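PDB 3M86: amoebiasin-2, which inhibits cysteine proteases, wedging three loops into the substrate-binding site of enzymes such as the amoebic CP1, CP2 and, less strongly, CP5. Local coordinates for residues L9-D14 with R102-S107; K27-T32 with I71-L76; T36-N41 with L88-P93. All blocks are in the same frame, centred on the assembly; numbering follows the deposited sequence.

Interaction 1: L9-D14 with R102-S107; sequences LTEKED and RSLTYS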
# COMPACT_ATOMS: atom_id res chain seq x y z
N LEU A 9 3.82 5.16 -3.21
CA LEU A 9 4.65 4.62 -2.13
C LEU A 9 4.97 3.17 -2.44
O LEU A 9 4.09 2.42 -2.86
CB LEU A 9 3.92 4.71 -0.80
CG LEU A 9 3.64 6.12 -0.29
CD1 LEU A 9 2.78 6.09 0.94
CD2 LEU A 9 4.97 6.83 -0.01
N THR A 10 6.23 2.80 -2.24
CA THR A 10 6.66 1.42 -2.44
C THR A 10 7.37 0.90 -1.20
O THR A 10 7.45 1.58 -0.19
CB THR A 10 7.61 1.29 -3.64
OG1 THR A 10 8.91 1.80 -3.29
CG2 THR A 10 7.06 2.04 -4.85
N GLU A 11 7.91 -0.31 -1.29
CA GLU A 11 8.65 -0.89 -0.18
C GLU A 11 9.80 0.03 0.22
O GLU A 11 10.21 0.07 1.39
CB GLU A 11 9.24 -2.25 -0.59
CG GLU A 11 8.20 -3.36 -0.82
CD GLU A 11 7.67 -3.42 -2.25
OE1 GLU A 11 7.17 -4.51 -2.63
OE2 GLU A 11 7.71 -2.40 -2.96
N LYS A 12 10.32 0.76 -0.75
CA LYS A 12 11.51 1.58 -0.51
C LYS A 12 11.24 2.80 0.37
O LYS A 12 12.18 3.38 0.92
CB LYS A 12 12.15 1.97 -1.84
CG LYS A 12 12.59 0.74 -2.66
CD LYS A 12 13.56 1.11 -3.77
CE LYS A 12 14.86 1.63 -3.20
NZ LYS A 12 15.82 1.98 -4.27
N GLU A 13 9.97 3.17 0.51
CA GLU A 13 9.56 4.34 1.30
C GLU A 13 9.13 3.99 2.72
O GLU A 13 8.51 4.78 3.40
CB GLU A 13 8.46 5.12 0.58
CG GLU A 13 8.95 5.93 -0.60
CD GLU A 13 9.39 5.06 -1.76
OE1 GLU A 13 8.58 4.23 -2.22
OE2 GLU A 13 10.55 5.21 -2.22
N ASP A 14 9.48 2.79 3.16
CA ASP A 14 9.23 2.40 4.55
C ASP A 14 9.70 3.51 5.49
O ASP A 14 10.81 4.02 5.36
CB ASP A 14 9.97 1.10 4.86
CG ASP A 14 9.57 0.50 6.19
OD1 ASP A 14 10.34 -0.32 6.74
OD2 ASP A 14 8.49 0.85 6.70
N ARG A 102 7.58 -9.16 6.33
CA ARG A 102 8.03 -7.80 6.09
C ARG A 102 6.92 -6.88 6.56
O ARG A 102 5.74 -7.19 6.41
CB ARG A 102 8.31 -7.61 4.59
CG ARG A 102 8.96 -6.29 4.21
CD ARG A 102 10.31 -6.09 4.90
NE ARG A 102 11.22 -7.23 4.71
CZ ARG A 102 12.15 -7.30 3.76
NH1 ARG A 102 12.30 -6.31 2.90
NH2 ARG A 102 12.93 -8.38 3.68
N SER A 103 7.30 -5.76 7.17
CA SER A 103 6.33 -4.77 7.59
C SER A 103 6.70 -3.43 6.98
O SER A 103 7.88 -3.14 6.80
CB SER A 103 6.30 -4.66 9.12
OG SER A 103 5.91 -5.89 9.70
N LEU A 104 5.70 -2.63 6.65
CA LEU A 104 5.94 -1.28 6.16
C LEU A 104 5.11 -0.30 6.98
O LEU A 104 4.00 -0.63 7.39
CB LEU A 104 5.55 -1.16 4.69
CG LEU A 104 6.25 -2.10 3.70
CD1 LEU A 104 5.54 -2.05 2.34
CD2 LEU A 104 7.73 -1.78 3.56
N THR A 105 5.67 0.87 7.23
CA THR A 105 4.96 1.91 7.97
C THR A 105 5.11 3.23 7.23
O THR A 105 6.21 3.59 6.81
CB THR A 105 5.52 2.07 9.40
OG1 THR A 105 5.45 0.81 10.09
CG2 THR A 105 4.72 3.11 10.17
N TYR A 106 4.00 3.94 7.04
CA TYR A 106 4.05 5.26 6.45
C TYR A 106 3.28 6.26 7.33
O TYR A 106 2.22 5.93 7.86
CB TYR A 106 3.42 5.29 5.06
CG TYR A 106 3.89 4.24 4.08
CD1 TYR A 106 5.19 4.24 3.59
CD2 TYR A 106 3.01 3.29 3.59
CE1 TYR A 106 5.61 3.28 2.66
CE2 TYR A 106 3.41 2.33 2.67
CZ TYR A 106 4.70 2.35 2.21
OH TYR A 106 5.10 1.41 1.29
N SER A 107 3.81 7.46 7.46
CA SER A 107 3.11 8.53 8.16
C SER A 107 2.59 9.50 7.10
O SER A 107 3.35 9.96 6.25
CB SER A 107 4.07 9.26 9.10
OG SER A 107 4.58 8.37 10.07
O HOH W 1 7.74 -0.76 9.24
O HOH W 2 10.12 -2.13 8.66
O HOH W 3 10.85 -2.46 5.48
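D14 and L104 bring the backbones of 9-14 and 102-107 closest, 5.2 Å between their CA atoms, where the turn that follows strand 6-9, with a 3-10 stretch at 11-12, lies beside strand 102-110. Y106 contributes the largest share of any residue, 93 Å² of the 362 Å² buried. Its OH donates to T10 O at 2.8 Å, and the hydroxyl stands well out of the carbonyl plane, 68° above it. E13 N reaches the same oxygen from the opposite face, so the carbonyl is gripped twice. L9 covers one face of the Y106 ring: its CD1 lies 3.9 Å from the ring centroid, 14° off the normal, which qualifies as a CH-pi contact. At the ring edge, E13 O sits 3.3 Å from Y106 CE1. The turn is also bonded within itself: T10 OG1 accepts from K12 N in an ST turn, and E13 OE1 takes bonds from both T10 N and T10 OG1.

D14 makes the other polar bond. Its chi1 of -170° sets CG anti to the backbone N, and OD2 of the carboxylate accepts from T105 N at 2.9 Å. One water joins OD2 to T105 OG1; another links OD1 with S103 O, so this margin is hydrated. D14 CB also meets L104 CD2 at 3.9 Å.

L104 and Y106 also pack on L30 of strand 25-32 and L88 of strand 82-91, L9 reaches I26 and L18, and E11 OE1 accepts from R31 N, which ties the turn to strand 25-32 as well.

Interaction 2: K27-T32 with I71-L76; sequences KIQLRT and IREIQL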
# COMPACT_ATOMS: atom_id res chain seq x y z
N LYS A 27 -1.10 6.08 -3.71
CA LYS A 27 -1.07 4.78 -4.39
C LYS A 27 0.10 3.99 -3.86
O LYS A 27 1.25 4.32 -4.13
CB LYS A 27 -0.95 4.93 -5.92
CG LYS A 27 -2.20 5.41 -6.65
CD LYS A 27 -2.05 5.17 -8.17
CE LYS A 27 -3.22 5.76 -8.95
NZ LYS A 27 -3.04 5.64 -10.43
N ILE A 28 -0.20 2.94 -3.09
CA ILE A 28 0.81 2.05 -2.54
C ILE A 28 0.96 0.92 -3.54
O ILE A 28 -0.00 0.21 -3.84
CB ILE A 28 0.35 1.51 -1.19
CG1 ILE A 28 0.17 2.69 -0.22
CG2 ILE A 28 1.36 0.48 -0.65
CD1 ILE A 28 -0.63 2.34 1.03
N GLN A 29 2.17 0.76 -4.07
CA GLN A 29 2.44 -0.21 -5.13
C GLN A 29 3.55 -1.13 -4.65
O GLN A 29 4.69 -0.69 -4.46
CB GLN A 29 2.86 0.51 -6.41
CG GLN A 29 1.72 1.32 -7.02
CD GLN A 29 2.06 1.91 -8.38
OE1 GLN A 29 3.23 1.99 -8.76
NE2 GLN A 29 1.04 2.33 -9.12
N LEU A 30 3.19 -2.39 -4.41
CA LEU A 30 4.09 -3.35 -3.78
C LEU A 30 4.17 -4.61 -4.62
O LEU A 30 3.22 -4.95 -5.31
CB LEU A 30 3.56 -3.72 -2.39
CG LEU A 30 3.28 -2.53 -1.47
CD1 LEU A 30 2.62 -3.02 -0.18
CD2 LEU A 30 4.57 -1.76 -1.17
N ARG A 31 5.29 -5.31 -4.55
CA ARG A 31 5.35 -6.61 -5.21
C ARG A 31 4.84 -7.69 -4.26
O ARG A 31 4.96 -7.60 -3.03
CB ARG A 31 6.76 -6.95 -5.71
CG ARG A 31 7.32 -6.01 -6.80
CD ARG A 31 6.28 -5.60 -7.84
NE ARG A 31 6.88 -4.87 -8.97
CZ ARG A 31 6.85 -3.55 -9.14
NH1 ARG A 31 6.24 -2.76 -8.26
NH2 ARG A 31 7.42 -3.02 -10.21
N THR A 32 4.29 -8.74 -4.84
CA THR A 32 3.68 -9.80 -4.05
C THR A 32 3.73 -11.10 -4.83
O THR A 32 3.88 -11.09 -6.05
CB THR A 32 2.22 -9.41 -3.66
OG1 THR A 32 1.66 -10.43 -2.83
CG2 THR A 32 1.35 -9.23 -4.90
N ILE A 71 1.83 -7.51 -8.74
CA ILE A 71 1.82 -6.18 -8.16
C ILE A 71 0.53 -5.96 -7.41
O ILE A 71 -0.56 -6.19 -7.95
CB ILE A 71 1.94 -5.11 -9.26
CG1 ILE A 71 3.26 -5.31 -10.02
CG2 ILE A 71 1.84 -3.72 -8.66
CD1 ILE A 71 3.47 -4.29 -11.12
N ARG A 72 0.66 -5.51 -6.16
CA ARG A 72 -0.48 -5.10 -5.35
C ARG A 72 -0.54 -3.59 -5.34
O ARG A 72 0.45 -2.93 -5.06
CB ARG A 72 -0.32 -5.60 -3.92
CG ARG A 72 -1.43 -5.16 -2.98
CD ARG A 72 -2.72 -5.92 -3.22
NE ARG A 72 -3.79 -5.55 -2.28
CZ ARG A 72 -3.91 -6.03 -1.04
NH1 ARG A 72 -3.02 -6.92 -0.57
NH2 ARG A 72 -4.91 -5.63 -0.26
N GLU A 73 -1.69 -3.02 -5.67
CA GLU A 73 -1.79 -1.58 -5.68
C GLU A 73 -3.02 -1.19 -4.89
O GLU A 73 -4.13 -1.62 -5.19
CB GLU A 73 -1.90 -1.03 -7.10
CG GLU A 73 -2.07 0.47 -7.06
CD GLU A 73 -2.47 1.05 -8.39
OE1 GLU A 73 -3.66 0.92 -8.76
OE2 GLU A 73 -1.60 1.64 -9.06
N ILE A 74 -2.80 -0.39 -3.85
CA ILE A 74 -3.88 0.05 -2.99
C ILE A 74 -3.94 1.56 -3.09
O ILE A 74 -2.95 2.24 -2.84
CB ILE A 74 -3.62 -0.33 -1.52
CG1 ILE A 74 -3.52 -1.85 -1.38
CG2 ILE A 74 -4.73 0.21 -0.64
CD1 ILE A 74 -2.84 -2.31 -0.11
N GLN A 75 -5.09 2.09 -3.49
CA GLN A 75 -5.24 3.53 -3.62
C GLN A 75 -6.13 4.06 -2.52
O GLN A 75 -7.24 3.54 -2.30
CB GLN A 75 -5.82 3.90 -4.97
CG GLN A 75 -5.03 3.38 -6.15
CD GLN A 75 -5.63 3.84 -7.46
OE1 GLN A 75 -6.27 4.89 -7.52
NE2 GLN A 75 -5.43 3.06 -8.51
N LEU A 76 -5.66 5.10 -1.82
CA LEU A 76 -6.41 5.68 -0.71
C LEU A 76 -6.71 7.15 -0.96
O LEU A 76 -5.83 7.91 -1.38
CB LEU A 76 -5.61 5.60 0.59
CG LEU A 76 -5.23 4.19 1.04
CD1 LEU A 76 -4.29 4.27 2.24
CD2 LEU A 76 -6.50 3.42 1.38
O HOH W 4 -2.72 2.76 -11.20
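I28 and I74 form a hydrogen-bonded antiparallel pair, as do L30 and R72, while Q29-E73 between them and K27-Q75 and R31-I71 on either side are non-hydrogen-bonded pairs; the segment axes run at 157° and approach to 4.6 Å. Four backbone bonds hold the register, among them I28 N to I74 O and R72 N to L30 O, both 2.8 Å.

The packed face carries I28, L30, R72 and I74. Here the direct contacts between the two strands are modest, with I28 CB 4.4 Å from I74 CB, because these side chains turn to the opposing sheet: I28 and I74 both reach I42, and L30 lies on W40. This is the interior of the beta sandwich of the chagasin-like I42 inhibitors, and 25-32 and 70-78 are the central strands of one of its sheets. R72 has CG anti to the backbone N, and its chain then bends at chi2 (74°); I74 CD1 lies over one face of its guanidinium, which forms a salt bridge with D54 and donates to W40 O.

On the other face, K27, Q29, R31, I71, E73 and Q75 are mostly partly exposed. K27 lies side by side with Q75, Q29 with E73 and R31 with I71, while K27 crosses E73 at a slant. Q29 NE2 donates to the anti lone pair of E73 OE2 at 2.7 Å, the amide and carboxylate planes being only 18° apart. E73 OE1 takes Q75 NE2 from above the carboxylate plane. K27 CE packs on Q75 CD at 3.4 Å, whereas its NZ stays 4.5 Å from E73 OE2, beyond a salt bridge, and a water accepts from NZ and donates to OE2. At the far end, I71 CD1 sits 4.0 Å above the centre of the R31 guanidinium.

Interaction 3: T36-N41 with L88-P93; sequences TGYAWN and LGYSRP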
# COMPACT_ATOMS: atom_id res chain seq x y z
N THR A 36 2.30 -18.25 -3.14
CA THR A 36 2.88 -18.70 -1.87
C THR A 36 1.89 -18.60 -0.71
O THR A 36 2.18 -19.03 0.40
CB THR A 36 4.11 -17.85 -1.51
OG1 THR A 36 3.71 -16.49 -1.30
CG2 THR A 36 5.12 -17.90 -2.62
N GLY A 37 0.74 -18.01 -0.96
CA GLY A 37 -0.23 -17.83 0.10
C GLY A 37 -0.04 -16.55 0.90
O GLY A 37 -0.87 -16.24 1.75
N TYR A 38 1.04 -15.82 0.64
CA TYR A 38 1.25 -14.53 1.30
C TYR A 38 0.45 -13.42 0.63
O TYR A 38 0.17 -13.48 -0.57
CB TYR A 38 2.73 -14.12 1.31
CG TYR A 38 3.55 -14.86 2.33
CD1 TYR A 38 3.68 -14.38 3.63
CD2 TYR A 38 4.19 -16.05 2.00
CE1 TYR A 38 4.42 -15.07 4.57
CE2 TYR A 38 4.93 -16.75 2.94
CZ TYR A 38 5.04 -16.25 4.22
OH TYR A 38 5.78 -16.95 5.14
N ALA A 39 0.08 -12.42 1.43
CA ALA A 39 -0.55 -11.22 0.88
C ALA A 39 -0.26 -10.05 1.81
O ALA A 39 0.01 -10.24 2.99
CB ALA A 39 -2.05 -11.42 0.73
N TRP A 40 -0.32 -8.84 1.26
CA TRP A 40 -0.15 -7.65 2.07
C TRP A 40 -1.47 -7.36 2.76
O TRP A 40 -2.53 -7.45 2.15
CB TRP A 40 0.24 -6.46 1.20
CG TRP A 40 1.64 -6.55 0.67
CD1 TRP A 40 2.03 -6.97 -0.57
CD2 TRP A 40 2.82 -6.21 1.37
NE1 TRP A 40 3.39 -6.91 -0.68
CE2 TRP A 40 3.91 -6.44 0.50
CE3 TRP A 40 3.08 -5.72 2.66
CZ2 TRP A 40 5.23 -6.20 0.87
CZ3 TRP A 40 4.39 -5.47 3.02
CH2 TRP A 40 5.45 -5.71 2.13
N ASN A 41 -1.39 -7.05 4.05
CA ASN A 41 -2.57 -6.64 4.80
C ASN A 41 -2.35 -5.20 5.19
O ASN A 41 -1.27 -4.85 5.65
CB ASN A 41 -2.72 -7.50 6.05
CG ASN A 41 -4.04 -7.29 6.76
OD1 ASN A 41 -5.11 -7.37 6.15
ND2 ASN A 41 -3.97 -7.03 8.06
N LEU A 88 1.49 -1.79 6.79
CA LEU A 88 1.27 -2.97 5.95
C LEU A 88 2.09 -4.13 6.49
O LEU A 88 3.22 -3.94 6.95
CB LEU A 88 1.74 -2.72 4.51
CG LEU A 88 1.18 -1.74 3.47
CD1 LEU A 88 -0.12 -2.22 2.81
CD2 LEU A 88 1.08 -0.32 3.98
N GLY A 89 1.54 -5.34 6.42
CA GLY A 89 2.29 -6.53 6.77
C GLY A 89 2.13 -7.55 5.67
O GLY A 89 1.04 -7.72 5.13
N TYR A 90 3.22 -8.23 5.31
CA TYR A 90 3.16 -9.29 4.32
C TYR A 90 3.14 -10.59 5.08
O TYR A 90 4.13 -10.98 5.69
CB TYR A 90 4.39 -9.22 3.44
CG TYR A 90 4.40 -10.08 2.20
CD1 TYR A 90 3.53 -9.83 1.14
CD2 TYR A 90 5.31 -11.12 2.08
CE1 TYR A 90 3.57 -10.62 -0.01
CE2 TYR A 90 5.35 -11.90 0.94
CZ TYR A 90 4.50 -11.64 -0.10
OH TYR A 90 4.56 -12.43 -1.22
N SER A 91 2.00 -11.27 5.06
CA SER A 91 1.82 -12.48 5.87
C SER A 91 0.87 -13.49 5.24
O SER A 91 0.23 -13.22 4.23
CB SER A 91 1.29 -12.10 7.24
OG SER A 91 -0.08 -11.74 7.14
N ARG A 92 0.78 -14.66 5.87
CA ARG A 92 -0.18 -15.69 5.47
C ARG A 92 -1.40 -15.65 6.39
O ARG A 92 -1.26 -15.77 7.60
CB ARG A 92 0.44 -17.09 5.55
CG ARG A 92 1.36 -17.43 4.42
CD ARG A 92 1.67 -18.91 4.42
NE ARG A 92 2.47 -19.29 3.26
CZ ARG A 92 3.66 -19.87 3.34
NH1 ARG A 92 4.19 -20.16 4.52
NH2 ARG A 92 4.31 -20.17 2.22
N PRO A 93 -2.59 -15.52 5.80
CA PRO A 93 -3.86 -15.29 6.51
C PRO A 93 -4.09 -16.25 7.67
O PRO A 93 -4.27 -15.81 8.80
CB PRO A 93 -4.91 -15.53 5.42
CG PRO A 93 -4.21 -16.29 4.35
CD PRO A 93 -2.80 -15.79 4.37
O HOH W 5 5.95 -14.64 -0.87
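T36 O is gripped side-on by R92: NE reaches it at 2.9 Å and NH2 at 3.0 Å, with the oxygen in the guanidinium plane and the NE bond at a C=O...donor angle of 162°. An extended chain from CG to NE brings R92 across Y38, whose CE2 lies 3.4 Å above the centre of the guanidinium. R92 CG sits over the Y38 ring, 3.7 Å from its centroid and 3° off its normal, a CH-pi contact. This clasp ties the BC loop, which contacts the catalytic cysteine and histidine of the target protease, to R92, the residue just before the FG loop, which begins at P93; both loops belong to the tripartite inhibitory wedge.

Behind it, strands 39-43 and 82-91 pair antiparallel, and the shortest backbone bond is N41 N to G89 O at 2.7 Å. Y90, with CG anti to its backbone N (chi1 -170°), stands between Y38 and W40. Y38 CB lies over one face of its ring, while Y90 CB is 3.7 Å from the centroid of the six-membered ring of W40, over its face. The Y38 and Y90 rings are nearly parallel but slid apart, with little overlap. A water bridges Y90 OH to T36 OG1; N33 also binds both hydroxyls, through its N and O respectively, and W40 NE1 donates to R31 O.

Interactions 1 and 2 lie nearer the centre of the chain and are partly buried, whereas interaction 3 is a surface contact beside the inhibitory loops. Interaction 2 stays within one sheet and interaction 3 pairs edge and inner strands of the other; interaction 1 joins the turn between the sheets to strand 102-110. Chemistry follows place: ladder bonds with a largely aliphatic inner face that also carries R72 and a polar outer face in 2, a tyrosine hydroxyl on a turn carbonyl and a carboxylate on a strand N-H in 1, and an aromatic cluster with an arginine clasp in 3. L9 O meets Q29 N and L104 N meets L88 O within a sheet; R72 NH1 meets W40 O across the sandwich.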